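Local coordinates for Emp46p (Saccharomyces cerevisiae, PDB 2A6V), which acts as a calcium-independent cargo receptor with a lectin-type carbohydrate recognition domain and takes part in the secretion of glycoproteins, at residues Thr45-Lys51 against Ala201-Lys207; Ala65-Thr71 against Lys214-Gly220; Glu123-Leu129 against Tyr143-Phe149. All coordinates share one frame; numbering follows the deposited sequence.

Interaction 1: residues Thr45-Lys51 against Ala201-Lys207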
loop_
_atom_site.group_PDB
_atom_site.type_symbol
_atom_site.label_atom_id
_atom_site.label_comp_id
_atom_site.label_asym_id
_atom_site.label_seq_id
_atom_site.Cartn_x
_atom_site.Cartn_y
_atom_site.Cartn_z
ATOM N N THR A 45 11.862 0.166 5.629
ATOM C CA THR A 45 12.451 -0.733 6.628
ATOM C C THR A 45 13.977 -0.803 6.515
ATOM O O THR A 45 14.530 -1.828 6.086
ATOM C CB THR A 45 11.857 -2.142 6.499
ATOM O OG1 THR A 45 12.026 -2.647 5.170
ATOM C CG2 THR A 45 10.363 -2.114 6.726
ATOM N N PRO A 46 14.650 0.289 6.871
ATOM C CA PRO A 46 16.097 0.404 6.646
ATOM C C PRO A 46 17.020 -0.409 7.548
ATOM O O PRO A 46 18.213 -0.529 7.247
ATOM C CB PRO A 46 16.356 1.890 6.878
ATOM C CG PRO A 46 15.288 2.334 7.806
ATOM C CD PRO A 46 14.078 1.526 7.415
ATOM N N GLY A 47 16.494 -0.899 8.648
ATOM C CA GLY A 47 17.279 -1.663 9.605
ATOM C C GLY A 47 16.696 -3.027 9.900
ATOM O O GLY A 47 15.589 -3.350 9.489
ATOM N N LYS A 48 17.444 -3.816 10.659
ATOM C CA LYS A 48 16.966 -5.110 11.119
ATOM C C LYS A 48 15.749 -4.902 12.009
ATOM O O LYS A 48 15.783 -4.074 12.947
ATOM C CB LYS A 48 18.095 -5.798 11.913
ATOM C CG LYS A 48 19.292 -6.119 11.081
ATOM C CD LYS A 48 20.518 -6.480 11.933
ATOM C CE LYS A 48 20.577 -7.933 12.306
ATOM N NZ LYS A 48 21.885 -8.256 13.002
ATOM N N ASN A 49 14.676 -5.643 11.734
ATOM C CA ASN A 49 13.459 -5.597 12.555
ATOM C C ASN A 49 12.906 -4.196 12.700
ATOM O O ASN A 49 12.621 -3.749 13.821
ATOM C CB ASN A 49 13.726 -6.224 13.946
ATOM C CG ASN A 49 13.826 -7.723 13.898
ATOM O OD1 ASN A 49 12.904 -8.390 13.464
ATOM N ND2 ASN A 49 14.927 -8.267 14.400
ATOM N N THR A 50 12.756 -3.505 11.574
ATOM C CA THR A 50 12.165 -2.171 11.538
ATOM C C THR A 50 10.818 -2.169 10.835
ATOM O O THR A 50 10.543 -3.045 10.007
ATOM C CB THR A 50 13.093 -1.148 10.856
ATOM O OG1 THR A 50 13.522 -1.617 9.572
ATOM C CG2 THR A 50 14.369 -0.909 11.652
ATOM N N LYS A 51 10.015 -1.161 11.169
ATOM C CA LYS A 51 8.713 -0.857 10.583
ATOM C C LYS A 51 8.801 0.537 10.005
ATOM O O LYS A 51 9.548 1.385 10.499
ATOM C CB LYS A 51 7.639 -0.780 11.672
ATOM C CG LYS A 51 7.086 -2.051 12.199
ATOM C CD LYS A 51 6.147 -1.776 13.390
ATOM C CE LYS A 51 5.639 -3.122 13.932
ATOM N NZ LYS A 51 4.632 -3.112 15.058
ATOM N N ALA A 201 5.326 -1.244 5.926
ATOM C CA ALA A 201 6.033 -2.500 5.842
ATOM C C ALA A 201 6.724 -2.802 7.135
ATOM O O ALA A 201 6.937 -1.918 7.958
ATOM C CB ALA A 201 7.035 -2.478 4.708
ATOM N N ILE A 202 7.059 -4.067 7.318
ATOM C CA ILE A 202 7.880 -4.521 8.420
ATOM C C ILE A 202 8.781 -5.640 7.886
ATOM O O ILE A 202 8.373 -6.429 7.041
ATOM C CB ILE A 202 6.992 -5.005 9.596
ATOM C CG1 ILE A 202 7.848 -5.314 10.827
ATOM C CG2 ILE A 202 6.131 -6.220 9.207
ATOM C CD1 ILE A 202 7.004 -5.725 12.031
ATOM N N ASN A 203 10.019 -5.678 8.357
ATOM C CA ASN A 203 10.955 -6.720 8.001
ATOM C C ASN A 203 11.376 -7.487 9.261
ATOM O O ASN A 203 10.699 -7.418 10.292
ATOM C CB ASN A 203 12.137 -6.134 7.211
ATOM C CG ASN A 203 13.074 -5.321 8.070
ATOM O OD1 ASN A 203 12.855 -5.178 9.266
ATOM N ND2 ASN A 203 14.136 -4.766 7.447
ATOM N N ASP A 204 12.464 -8.249 9.155
ATOM C CA ASP A 204 13.036 -8.988 10.278
ATOM C C ASP A 204 14.548 -8.801 10.253
ATOM O O ASP A 204 15.050 -7.865 9.618
ATOM C CB ASP A 204 12.543 -10.456 10.304
ATOM C CG ASP A 204 13.018 -11.295 9.131
ATOM O OD1 ASP A 204 14.014 -10.936 8.495
ATOM O OD2 ASP A 204 12.421 -12.365 8.797
ATOM N N ALA A 205 15.274 -9.657 10.967
ATOM C CA ALA A 205 16.705 -9.471 11.091
ATOM C C ALA A 205 17.478 -9.683 9.802
ATOM O O ALA A 205 18.645 -9.302 9.732
ATOM C CB ALA A 205 17.278 -10.383 12.198
ATOM N N SER A 206 16.845 -10.286 8.800
ATOM C CA SER A 206 17.460 -10.452 7.480
ATOM C C SER A 206 17.489 -9.147 6.673
ATOM O O SER A 206 18.102 -9.090 5.618
ATOM C CB SER A 206 16.743 -11.548 6.684
ATOM O OG SER A 206 16.680 -12.775 7.405
ATOM N N LYS A 207 16.797 -8.113 7.149
ATOM C CA LYS A 207 16.968 -6.746 6.655
ATOM C C LYS A 207 16.419 -6.521 5.250
ATOM O O LYS A 207 16.924 -5.689 4.508
ATOM C CB LYS A 207 18.444 -6.319 6.729
ATOM C CG LYS A 207 18.659 -4.945 7.354
ATOM C CD LYS A 207 20.110 -4.458 7.181
ATOM C CE LYS A 207 20.199 -3.004 6.730
ATOM N NZ LYS A 207 19.542 -2.703 5.410
HETATM O O HOH W 1 16.904 -2.993 5.121
HETATM O O HOH W 2 14.258 -11.313 13.292
#
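A single side-chain amide, that of Asn203, bridges both ends of the loop 47-50. Asn203 ND2 donates to Gly47 O at 2.9 Å, and the acceptor lies in the plane of the amide. Asn203 OD1 accepts from Thr50 N, also at 2.9 Å, with an N-H...O angle of 152°. The first torsion places CG between the backbone N and the carbonyl carbon (chi1 72°), which turns the amide into the loop. The second hydrogen of ND2 goes to Glu208 O, which should fix the rotation of the amide. Gly47 O is gripped twice: Thr50 OG1 reaches it at 2.7 Å from the face opposite to that used by Asn203 ND2.

Asp204 O is shared likewise. Asn49 N reaches Asp204 O at 3.1 Å from above the carbonyl plane, and Lys207 N, closing a type I turn from Asp204 to Lys207, comes from the other face. The side chain of Lys207 crosses that of Lys48 at about a right angle and makes a weak bond from NZ to Pro46 O. One water joins Lys207 NZ and Lys207 O to Thr45 O.

Toward the sheet, Asn203 N donates to Thr50 O at 3.2 Å, and Lys51 and Ile202 form a non-hydrogen-bonded antiparallel pair. Here Lys51 CE packs alongside Ile202 CD1 at 3.5 Å, while Lys51 NZ goes on to Thr98. Asp204 OD1 accepts from Ser206 N, while OD2 bonds Thr81: an Asx turn, where the loop after strand 41-43 meets the end of strand 196-202 in the lectin beta-sandwich.

Interaction 2: residues Ala65-Thr71 against Lys214-Gly220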
loop_
_atom_site.group_PDB
_atom_site.type_symbol
_atom_site.label_atom_id
_atom_site.label_comp_id
_atom_site.label_asym_id
_atom_site.label_seq_id
_atom_site.Cartn_x
_atom_site.Cartn_y
_atom_site.Cartn_z
ATOM N N ALA A 65 -14.345 8.444 -10.491
ATOM C CA ALA A 65 -13.479 7.268 -10.386
ATOM C C ALA A 65 -12.066 7.671 -9.963
ATOM O O ALA A 65 -11.734 8.860 -9.870
ATOM C CB ALA A 65 -13.444 6.530 -11.712
ATOM N N MET A 66 -11.225 6.682 -9.680
ATOM C CA MET A 66 -9.851 6.995 -9.280
ATOM C C MET A 66 -8.848 5.941 -9.664
ATOM O O MET A 66 -9.195 4.780 -9.835
ATOM C CB MET A 66 -9.786 7.247 -7.781
ATOM C CG MET A 66 -10.000 6.061 -6.888
ATOM S SD MET A 66 -9.275 6.304 -5.218
ATOM C CE MET A 66 -9.103 4.573 -4.777
ATOM N N THR A 67 -7.587 6.352 -9.757
ATOM C CA THR A 67 -6.461 5.470 -9.971
ATOM C C THR A 67 -5.372 5.782 -8.947
ATOM O O THR A 67 -5.048 6.938 -8.742
ATOM C CB THR A 67 -5.893 5.694 -11.373
ATOM O OG1 THR A 67 -6.918 5.455 -12.351
ATOM C CG2 THR A 67 -4.772 4.690 -11.685
ATOM N N ILE A 68 -4.821 4.758 -8.313
ATOM C CA ILE A 68 -3.652 4.918 -7.459
ATOM C C ILE A 68 -2.563 4.025 -8.003
ATOM O O ILE A 68 -2.776 2.830 -8.244
ATOM C CB ILE A 68 -3.955 4.537 -6.016
ATOM C CG1 ILE A 68 -5.004 5.494 -5.414
ATOM C CG2 ILE A 68 -2.662 4.548 -5.210
ATOM C CD1 ILE A 68 -5.540 5.033 -4.074
ATOM N N GLU A 69 -1.382 4.588 -8.180
ATOM C CA GLU A 69 -0.230 3.860 -8.658
ATOM C C GLU A 69 0.875 4.012 -7.637
ATOM O O GLU A 69 1.335 5.131 -7.403
ATOM C CB GLU A 69 0.240 4.410 -9.991
ATOM C CG GLU A 69 -0.711 4.163 -11.132
ATOM C CD GLU A 69 -0.229 4.783 -12.432
ATOM O OE1 GLU A 69 0.638 5.697 -12.416
ATOM O OE2 GLU A 69 -0.747 4.355 -13.481
ATOM N N TRP A 70 1.286 2.909 -7.026
ATOM C CA TRP A 70 2.455 2.849 -6.159
ATOM C C TRP A 70 3.599 2.155 -6.873
ATOM O O TRP A 70 3.393 1.062 -7.416
ATOM C CB TRP A 70 2.144 2.038 -4.909
ATOM C CG TRP A 70 1.193 2.653 -3.924
ATOM C CD1 TRP A 70 -0.153 2.434 -3.831
ATOM C CD2 TRP A 70 1.527 3.549 -2.866
ATOM N NE1 TRP A 70 -0.675 3.144 -2.775
ATOM C CE2 TRP A 70 0.341 3.832 -2.160
ATOM C CE3 TRP A 70 2.711 4.129 -2.422
ATOM C CZ2 TRP A 70 0.312 4.671 -1.055
ATOM C CZ3 TRP A 70 2.669 4.981 -1.337
ATOM C CH2 TRP A 70 1.490 5.229 -0.655
ATOM N N THR A 71 4.793 2.753 -6.893
ATOM C CA THR A 71 5.975 2.147 -7.461
ATOM C C THR A 71 6.854 1.781 -6.292
ATOM O O THR A 71 7.204 2.646 -5.480
ATOM C CB THR A 71 6.677 3.114 -8.399
ATOM O OG1 THR A 71 5.784 3.438 -9.476
ATOM C CG2 THR A 71 7.917 2.482 -9.007
ATOM N N LYS A 214 7.723 5.953 -5.955
ATOM C CA LYS A 214 6.778 6.884 -6.551
ATOM C C LYS A 214 5.380 6.542 -6.057
ATOM O O LYS A 214 5.079 5.393 -5.696
ATOM C CB LYS A 214 6.835 6.831 -8.072
ATOM C CG LYS A 214 6.022 7.848 -8.819
ATOM C CD LYS A 214 6.391 7.878 -10.352
ATOM C CE LYS A 214 6.909 6.563 -10.904
ATOM N NZ LYS A 214 7.062 6.606 -12.403
ATOM N N MET A 215 4.544 7.556 -5.983
ATOM C CA MET A 215 3.113 7.339 -5.763
ATOM C C MET A 215 2.315 8.462 -6.405
ATOM O O MET A 215 2.625 9.631 -6.203
ATOM C CB MET A 215 2.779 7.220 -4.271
ATOM C CG MET A 215 1.276 6.958 -3.973
ATOM S SD MET A 215 0.270 8.471 -4.019
ATOM C CE MET A 215 -1.320 7.865 -3.590
ATOM N N LYS A 216 1.335 8.112 -7.219
ATOM C CA LYS A 216 0.468 9.072 -7.885
ATOM C C LYS A 216 -0.971 8.656 -7.702
ATOM O O LYS A 216 -1.294 7.468 -7.763
ATOM C CB LYS A 216 0.760 9.127 -9.381
ATOM C CG LYS A 216 2.117 9.666 -9.754
ATOM C CD LYS A 216 2.308 9.701 -11.275
ATOM C CE LYS A 216 3.644 10.318 -11.669
ATOM N NZ LYS A 216 3.977 10.092 -13.107
ATOM N N LEU A 217 -1.840 9.618 -7.475
ATOM C CA LEU A 217 -3.267 9.397 -7.505
ATOM C C LEU A 217 -3.826 10.241 -8.636
ATOM O O LEU A 217 -3.377 11.368 -8.841
ATOM C CB LEU A 217 -3.945 9.768 -6.183
ATOM C CG LEU A 217 -5.477 9.655 -6.158
ATOM C CD1 LEU A 217 -5.963 9.313 -4.779
ATOM C CD2 LEU A 217 -6.211 10.936 -6.675
ATOM N N TYR A 218 -4.796 9.691 -9.359
ATOM C CA TYR A 218 -5.499 10.395 -10.429
ATOM C C TYR A 218 -6.984 10.386 -10.128
ATOM O O TYR A 218 -7.545 9.381 -9.695
ATOM C CB TYR A 218 -5.273 9.730 -11.800
ATOM C CG TYR A 218 -3.846 9.525 -12.238
ATOM C CD1 TYR A 218 -3.272 10.316 -13.233
ATOM C CD2 TYR A 218 -3.062 8.513 -11.682
ATOM C CE1 TYR A 218 -1.954 10.115 -13.633
ATOM C CE2 TYR A 218 -1.763 8.309 -12.078
ATOM C CZ TYR A 218 -1.211 9.106 -13.048
ATOM O OH TYR A 218 0.097 8.878 -13.421
ATOM N N ASP A 219 -7.641 11.501 -10.411
ATOM C CA ASP A 219 -9.061 11.650 -10.146
ATOM C C ASP A 219 -9.877 11.025 -11.289
ATOM O O ASP A 219 -10.879 11.580 -11.731
ATOM C CB ASP A 219 -9.432 13.138 -10.028
ATOM C CG ASP A 219 -8.811 13.836 -8.826
ATOM O OD1 ASP A 219 -8.511 13.204 -7.789
ATOM O OD2 ASP A 219 -8.623 15.070 -8.824
ATOM N N GLY A 220 -9.445 9.870 -11.776
ATOM C CA GLY A 220 -10.153 9.179 -12.834
ATOM C C GLY A 220 -9.489 7.863 -13.201
ATOM O O GLY A 220 -8.449 7.505 -12.654
HETATM O O HOH W 3 -13.290 11.272 -11.481
#
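Met215 and Trp70 meet across a non-hydrogen-bonded antiparallel pair, and the methionine can be followed outward over the indole. Met215 CB lies 3.6 Å from Trp70 CE3. With its position anti to the backbone N, Met215 CG sits over the face of the Trp70 six-membered ring, 3.4 Å from the centroid and 7° off the normal, a CH-pi contact. The chain then bends at chi2, -81°, leaving Met215 SD above the same face but farther off, at 4.8 Å from the centroid of the Trp70 six-membered ring, a distant Met-aromatic contact. Met215 CE finally reaches Ile68 CG2 at 3.9 Å. Ile68 in turn touches Leu217 CD1 through CG1, and this apolar face, with Met66 at its end, is met by Ile197 and Leu89 of the other sheet.

The backbone ladder is antiparallel, the short axes running at 174° to each other, and Thr67 with Tyr218 and Glu69 with Lys216 each exchange two bonds. Thr71 N donates to Lys214 O almost straight, whereas the return bond is weak.

The other face carries Thr67, Glu69 and Thr71 with Lys214, Lys216 and Tyr218. Thr67 OG1 donates to Gly220 O at 2.6 Å, in the carbonyl plane and on a lone pair, which ties down the chain just after strand 209-218 ends. The Tyr218 ring presents its edge to the Glu69 carboxylate, and its OH makes only a weak bond to OE1. The stronger partner of Glu69 is Arg161, in a salt bridge from OE2.

This is the usual arrangement of a beta-sandwich, here that of the legume-like lectin fold: one side of the antiparallel pair is apolar and turned to the opposing sheet.

Interaction 3: residues Glu123-Leu129 against Tyr143-Phe149. With K (potassium ion), chain C.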
loop_
_atom_site.group_PDB
_atom_site.type_symbol
_atom_site.label_atom_id
_atom_site.label_comp_id
_atom_site.label_asym_id
_atom_site.label_seq_id
_atom_site.Cartn_x
_atom_site.Cartn_y
_atom_site.Cartn_z
ATOM N N GLU A 123 5.007 -16.369 -2.341
ATOM C CA GLU A 123 5.253 -15.009 -2.821
ATOM C C GLU A 123 4.063 -14.517 -3.643
ATOM O O GLU A 123 3.738 -15.075 -4.695
ATOM C CB GLU A 123 6.522 -15.049 -3.642
ATOM C CG GLU A 123 7.313 -13.780 -3.629
ATOM C CD GLU A 123 8.693 -13.913 -4.256
ATOM O OE1 GLU A 123 9.287 -12.846 -4.453
ATOM O OE2 GLU A 123 9.182 -15.032 -4.571
ATOM N N SER A 124 3.353 -13.523 -3.130
ATOM C CA SER A 124 2.030 -13.206 -3.631
ATOM C C SER A 124 1.524 -11.834 -3.241
ATOM O O SER A 124 2.089 -11.195 -2.338
ATOM C CB SER A 124 1.021 -14.257 -3.125
ATOM O OG SER A 124 0.949 -14.228 -1.711
ATOM N N VAL A 125 0.471 -11.395 -3.946
ATOM C CA VAL A 125 -0.417 -10.326 -3.556
ATOM C C VAL A 125 -1.673 -10.983 -3.007
ATOM O O VAL A 125 -2.285 -11.811 -3.678
ATOM C CB VAL A 125 -0.799 -9.421 -4.768
ATOM C CG1 VAL A 125 -1.734 -8.318 -4.358
ATOM C CG2 VAL A 125 0.423 -8.841 -5.421
ATOM N N THR A 126 -2.051 -10.634 -1.796
ATOM C CA THR A 126 -3.325 -11.050 -1.207
ATOM C C THR A 126 -4.090 -9.844 -0.738
ATOM O O THR A 126 -3.497 -8.919 -0.166
ATOM C CB THR A 126 -3.139 -12.075 -0.065
ATOM O OG1 THR A 126 -2.096 -11.655 0.838
ATOM C CG2 THR A 126 -2.705 -13.431 -0.634
ATOM N N ALA A 127 -5.375 -9.795 -1.046
ATOM C CA ALA A 127 -6.221 -8.649 -0.759
ATOM C C ALA A 127 -7.250 -9.021 0.295
ATOM O O ALA A 127 -7.967 -10.019 0.148
ATOM C CB ALA A 127 -6.890 -8.165 -2.037
ATOM N N TYR A 128 -7.323 -8.216 1.347
ATOM C CA TYR A 128 -8.173 -8.493 2.489
ATOM C C TYR A 128 -9.094 -7.309 2.723
ATOM O O TYR A 128 -8.689 -6.149 2.630
ATOM C CB TYR A 128 -7.314 -8.668 3.736
ATOM C CG TYR A 128 -6.476 -9.908 3.785
ATOM C CD1 TYR A 128 -6.907 -11.021 4.497
ATOM C CD2 TYR A 128 -5.230 -9.967 3.176
ATOM C CE1 TYR A 128 -6.139 -12.158 4.573
ATOM C CE2 TYR A 128 -4.434 -11.136 3.261
ATOM C CZ TYR A 128 -4.926 -12.236 3.960
ATOM O OH TYR A 128 -4.173 -13.395 4.053
ATOM N N LEU A 129 -10.333 -7.602 3.091
ATOM C CA LEU A 129 -11.274 -6.610 3.558
ATOM C C LEU A 129 -11.579 -6.852 5.025
ATOM O O LEU A 129 -11.709 -7.992 5.457
ATOM C CB LEU A 129 -12.563 -6.724 2.748
ATOM C CG LEU A 129 -12.595 -6.061 1.393
ATOM C CD1 LEU A 129 -13.835 -6.543 0.617
ATOM C CD2 LEU A 129 -12.594 -4.557 1.530
ATOM N N TYR A 143 -8.539 -13.934 2.570
ATOM C CA TYR A 143 -8.444 -12.876 1.557
ATOM C C TYR A 143 -9.526 -13.121 0.512
ATOM O O TYR A 143 -9.985 -14.266 0.332
ATOM C CB TYR A 143 -7.043 -12.835 0.910
ATOM C CG TYR A 143 -6.507 -14.174 0.452
ATOM C CD1 TYR A 143 -6.912 -14.727 -0.752
ATOM C CD2 TYR A 143 -5.579 -14.872 1.214
ATOM C CE1 TYR A 143 -6.417 -15.940 -1.162
ATOM C CE2 TYR A 143 -5.078 -16.098 0.806
ATOM C CZ TYR A 143 -5.534 -16.633 -0.388
ATOM O OH TYR A 143 -5.060 -17.861 -0.846
ATOM N N PHE A 144 -9.960 -12.060 -0.145
ATOM C CA PHE A 144 -11.011 -12.151 -1.165
ATOM C C PHE A 144 -10.464 -12.259 -2.590
ATOM O O PHE A 144 -11.180 -12.649 -3.513
ATOM C CB PHE A 144 -12.006 -11.002 -1.077
ATOM C CG PHE A 144 -11.452 -9.688 -1.502
ATOM C CD1 PHE A 144 -11.485 -9.294 -2.847
ATOM C CD2 PHE A 144 -10.906 -8.822 -0.577
ATOM C CE1 PHE A 144 -10.955 -8.060 -3.240
ATOM C CE2 PHE A 144 -10.378 -7.612 -0.974
ATOM C CZ PHE A 144 -10.416 -7.220 -2.302
ATOM N N ALA A 145 -9.191 -11.936 -2.755
ATOM C CA ALA A 145 -8.530 -12.045 -4.042
ATOM C C ALA A 145 -7.039 -12.216 -3.862
ATOM O O ALA A 145 -6.475 -11.891 -2.815
ATOM C CB ALA A 145 -8.804 -10.827 -4.878
ATOM N N SER A 146 -6.393 -12.739 -4.893
ATOM C CA SER A 146 -4.965 -13.009 -4.833
ATOM C C SER A 146 -4.377 -13.185 -6.218
ATOM O O SER A 146 -5.089 -13.449 -7.182
ATOM C CB SER A 146 -4.666 -14.225 -3.974
ATOM O OG SER A 146 -5.081 -15.422 -4.631
ATOM N N CYS A 147 -3.064 -13.044 -6.291
ATOM C CA CYS A 147 -2.262 -13.525 -7.410
ATOM C C CYS A 147 -0.862 -13.873 -6.921
ATOM O O CYS A 147 -0.401 -13.390 -5.881
ATOM C CB CYS A 147 -2.216 -12.528 -8.558
ATOM S SG CYS A 147 -1.378 -10.963 -8.181
ATOM N N LEU A 148 -0.169 -14.721 -7.653
ATOM C CA LEU A 148 1.204 -15.041 -7.363
ATOM C C LEU A 148 2.035 -13.958 -8.048
ATOM O O LEU A 148 1.778 -13.594 -9.192
ATOM C CB LEU A 148 1.558 -16.433 -7.877
ATOM C CG LEU A 148 0.634 -17.549 -7.405
ATOM C CD1 LEU A 148 1.137 -18.889 -7.942
ATOM C CD2 LEU A 148 0.506 -17.569 -5.883
ATOM N N PHE A 149 3.001 -13.428 -7.316
ATOM C CA PHE A 149 3.787 -12.292 -7.814
ATOM C C PHE A 149 5.170 -12.260 -7.150
ATOM O O PHE A 149 5.295 -12.261 -5.928
ATOM C CB PHE A 149 3.040 -10.978 -7.548
ATOM C CG PHE A 149 3.720 -9.786 -8.149
ATOM C CD1 PHE A 149 3.640 -9.533 -9.501
ATOM C CD2 PHE A 149 4.532 -8.983 -7.365
ATOM C CE1 PHE A 149 4.301 -8.456 -10.048
ATOM C CE2 PHE A 149 5.189 -7.902 -7.927
ATOM C CZ PHE A 149 5.078 -7.648 -9.243
HETATM K K K C . -5.003 -15.797 5.367
HETATM O O HOH W 4 -2.894 -17.297 4.247
HETATM O O HOH W 5 -6.668 -17.540 3.846
#
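Tyr143 meets Tyr128 beside the potassium ion, which Tyr128 binds through OH at 2.9 Å, the ion lying in the plane of the ring at its edge. Ile138, Glu139 and Ser141, through their carbonyl oxygens, and two waters complete the site.

Next to this shell, Tyr143 CB sits over the centre of the Tyr128 ring, 3.7 Å from the centroid and 8° off the normal. The two rings form an offset edge-to-face pair with planes at 85°, the edge of Tyr143 toward the face of Tyr128. A chi1 of 48° swings the Tyr143 ring in over its own main chain. That Tyr143 ring carries Thr126 CG2 over one face, 3.9 Å from the centroid.

Backbone bonds join the two segments next to these rings and probably help to position them. Phe144 N donates to Ala127 O at 2.9 Å, Ala127 N to Ala145 O at 3.0 Å, and Val125 and Cys147 exchange a pair. On the opposite face of this ladder, Phe144 CZ touches Ala127 CB at 3.7 Å, and Leu129 CG meets Phe144 CE2. Val125 CB lies 3.8 Å from Cys147 SG, which is disulfide-bonded to Cys181.

Strand 145-148 is the outermost of its sheet within this chain; strand 124-131 separates it from strand 111-115, and the disulfide and the contacts of Ala127 and Ala145 with Phe182 join this edge to strand 179-184 of the facing sheet.

Overall arrangement
From the N terminus, the chain first enters interaction 1 at the loop 45-51, then interaction 2 at strand 66-75, then both halves of interaction 3, before strand 196-202 leads into 201-207 and closes interaction 1. Strand 209-218, next in the chain, closes interaction 2. Interactions 1 and 2 therefore cross, whereas interaction 3, a short-range closure, is nested inside both. Interactions 1 and 3 reach the same sheet, the former near strands 51-56 and 196-202 and the latter at its edge; interaction 2 joins neighbouring strands within the other sheet. No two touch: the centres of interactions 1 and 2 are about 27 Å apart, on opposite sides of the chain's centre.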